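Long-range contact in alpha-galactosidase (Thermus thermophilus, PDB 6LCJ), which probably releases terminal alpha-linked galactose from oligosaccharides by hydrolysis, and assembles as a hexamer: residues 232-237 with 299-304. Residues are numbered along the deposited sequence; the frame is centred on the assembly and turned at random.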
loop_
_atom_site.group_PDB
_atom_site.type_symbol
_atom_site.label_atom_id
_atom_site.label_comp_id
_atom_site.label_asym_id
_atom_site.label_seq_id
_atom_site.Cartn_x
_atom_site.Cartn_y
_atom_site.Cartn_z
ATOM N N LEU E 232 20.638 -20.216 44.096
ATOM C CA LEU E 232 21.300 -19.718 42.898
ATOM C C LEU E 232 20.315 -19.686 41.731
ATOM O O LEU E 232 19.386 -20.499 41.650
ATOM C CB LEU E 232 22.529 -20.576 42.560
ATOM C CG LEU E 232 23.577 -20.102 41.545
ATOM C CD1 LEU E 232 24.302 -18.853 41.997
ATOM C CD2 LEU E 232 24.587 -21.217 41.295
ATOM N N TRP E 233 20.547 -18.735 40.821
ATOM C CA TRP E 233 19.688 -18.419 39.686
ATOM C C TRP E 233 20.335 -18.869 38.380
ATOM O O TRP E 233 21.514 -18.594 38.145
ATOM C CB TRP E 233 19.453 -16.899 39.638
ATOM C CG TRP E 233 18.705 -16.343 38.447
ATOM C CD1 TRP E 233 17.363 -16.093 38.372
ATOM C CD2 TRP E 233 19.256 -15.934 37.187
ATOM N NE1 TRP E 233 17.046 -15.553 37.149
ATOM C CE2 TRP E 233 18.188 -15.452 36.400
ATOM C CE3 TRP E 233 20.545 -15.926 36.647
ATOM C CZ2 TRP E 233 18.372 -14.978 35.099
ATOM C CZ3 TRP E 233 20.724 -15.447 35.347
ATOM C CH2 TRP E 233 19.642 -14.987 34.594
ATOM N N PHE E 234 19.554 -19.515 37.509
ATOM C CA PHE E 234 19.985 -19.819 36.143
ATOM C C PHE E 234 18.887 -19.467 35.147
ATOM O O PHE E 234 17.708 -19.428 35.488
ATOM C CB PHE E 234 20.330 -21.304 35.943
ATOM C CG PHE E 234 21.396 -21.807 36.849
ATOM C CD1 PHE E 234 21.074 -22.324 38.097
ATOM C CD2 PHE E 234 22.724 -21.783 36.452
ATOM C CE1 PHE E 234 22.055 -22.785 38.947
ATOM C CE2 PHE E 234 23.724 -22.251 37.290
ATOM C CZ PHE E 234 23.386 -22.756 38.545
ATOM N N ALA E 235 19.290 -19.241 33.891
ATOM C CA ALA E 235 18.387 -19.199 32.734
ATOM C C ALA E 235 18.900 -20.256 31.764
ATOM O O ALA E 235 19.525 -19.928 30.745
ATOM C CB ALA E 235 18.336 -17.815 32.082
ATOM N N PRO E 236 18.647 -21.538 32.047
ATOM C CA PRO E 236 19.472 -22.600 31.440
ATOM C C PRO E 236 19.335 -22.745 29.924
ATOM O O PRO E 236 20.304 -23.163 29.280
ATOM C CB PRO E 236 19.008 -23.868 32.178
ATOM C CG PRO E 236 17.685 -23.519 32.769
ATOM C CD PRO E 236 17.704 -22.060 33.053
ATOM N N PHE E 237 18.188 -22.415 29.325
ATOM C CA PHE E 237 17.986 -22.610 27.894
ATOM C C PHE E 237 18.069 -21.316 27.093
ATOM O O PHE E 237 17.610 -21.276 25.942
ATOM C CB PHE E 237 16.649 -23.287 27.638
ATOM C CG PHE E 237 16.540 -24.623 28.274
ATOM C CD1 PHE E 237 17.024 -25.752 27.637
ATOM C CD2 PHE E 237 15.954 -24.758 29.521
ATOM C CE1 PHE E 237 16.915 -26.995 28.236
ATOM C CE2 PHE E 237 15.856 -25.974 30.114
ATOM C CZ PHE E 237 16.321 -27.102 29.480
ATOM N N ASP E 299 21.026 -25.767 47.232
ATOM C CA ASP E 299 19.891 -26.683 47.094
ATOM C C ASP E 299 18.557 -25.949 46.918
ATOM O O ASP E 299 17.494 -26.553 47.081
ATOM C CB ASP E 299 19.820 -27.633 48.288
ATOM C CG ASP E 299 19.648 -26.899 49.606
ATOM O OD1 ASP E 299 19.951 -25.689 49.668
ATOM O OD2 ASP E 299 19.216 -27.542 50.588
ATOM N N TYR E 300 18.598 -24.656 46.612
ATOM C CA TYR E 300 17.436 -23.886 46.187
ATOM C C TYR E 300 17.824 -23.223 44.872
ATOM O O TYR E 300 18.806 -22.478 44.820
ATOM C CB TYR E 300 17.041 -22.858 47.264
ATOM C CG TYR E 300 15.847 -21.968 46.959
ATOM C CD1 TYR E 300 15.925 -20.955 46.009
ATOM C CD2 TYR E 300 14.649 -22.117 47.654
ATOM C CE1 TYR E 300 14.842 -20.135 45.743
ATOM C CE2 TYR E 300 13.554 -21.297 47.401
ATOM C CZ TYR E 300 13.662 -20.308 46.448
ATOM O OH TYR E 300 12.585 -19.504 46.182
ATOM N N LEU E 301 17.101 -23.534 43.800
ATOM C CA LEU E 301 17.473 -23.071 42.466
ATOM C C LEU E 301 16.325 -22.302 41.834
ATOM O O LEU E 301 15.183 -22.772 41.829
ATOM C CB LEU E 301 17.870 -24.238 41.568
ATOM C CG LEU E 301 19.031 -25.083 42.088
ATOM C CD1 LEU E 301 19.292 -26.268 41.141
ATOM C CD2 LEU E 301 20.269 -24.204 42.258
ATOM N N LYS E 302 16.628 -21.120 41.319
ATOM C CA LYS E 302 15.659 -20.315 40.586
ATOM C C LYS E 302 15.968 -20.477 39.104
ATOM O O LYS E 302 16.965 -19.947 38.598
ATOM C CB LYS E 302 15.702 -18.853 41.024
ATOM C CG LYS E 302 14.659 -17.955 40.362
ATOM C CD LYS E 302 14.696 -16.546 40.962
ATOM C CE LYS E 302 13.898 -15.524 40.143
ATOM N NZ LYS E 302 13.975 -14.135 40.728
ATOM N N LEU E 303 15.131 -21.242 38.426
ATOM C CA LEU E 303 15.303 -21.532 37.015
ATOM C C LEU E 303 14.403 -20.575 36.260
ATOM O O LEU E 303 13.182 -20.595 36.436
ATOM C CB LEU E 303 14.958 -22.993 36.723
ATOM C CG LEU E 303 15.745 -23.975 37.598
ATOM C CD1 LEU E 303 15.394 -25.437 37.277
ATOM C CD2 LEU E 303 17.250 -23.724 37.441
ATOM N N ASP E 304 15.006 -19.719 35.454
ATOM C CA ASP E 304 14.329 -18.565 34.904
ATOM C C ASP E 304 14.267 -18.666 33.389
ATOM O O ASP E 304 15.006 -19.440 32.773
ATOM C CB ASP E 304 15.046 -17.279 35.310
ATOM C CG ASP E 304 14.108 -16.080 35.411
ATOM O OD1 ASP E 304 12.955 -16.123 34.904
ATOM O OD2 ASP E 304 14.557 -15.081 36.011
HETATM O O HOH W 1 15.770 -20.871 30.382
#
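The indole of W233 reaches across to the neighbouring strand, its pyrrole edge lying beside the extended chain of K302 and against the carboxylate of D304. Strands 229-234 and 298-303 are adjacent parallel strands of the TIM barrel of this GH36 enzyme, and the contact covers their C-terminal ends, where barrels of this kind carry the active site. With CG anti to the backbone N (chi1 174°), the W233 ring is turned toward both partners. Its CD1 lies 3.7 Å from K302 CD. W233 NE1 donates a hydrogen bond of 2.8 Å to D304 OD2. That bond lies in the indole plane and uses the anti lone pair of OD2, with carboxylate and ring almost perpendicular (86°). K302 runs on past the indole edge to a salt bridge between NZ and D196. A phenylalanine in place of W233 would probably leave OD2 of D304 without this donor and the carboxylate less firmly fixed in rotation. On the opposite face of the sheet, toward helix 280-296, F234 CE1 lies 4.0 Å from L301 CD2, near the plane of the ring, while L303 CD2 approaches it obliquely. The backbones are joined in parallel register by L232 N to Y300 O, K302 N to L232 O and F234 N to K302 O. Beyond the last bridge, D304 N still bonds F234 O at 2.7 Å, which, with the W233 NE1 bond, holds D304 by main chain and side chain. As the strands give way to loops, a water spans the separation, accepting from F237 N at 3.1 Å and donating to D304 O at 2.9 Å.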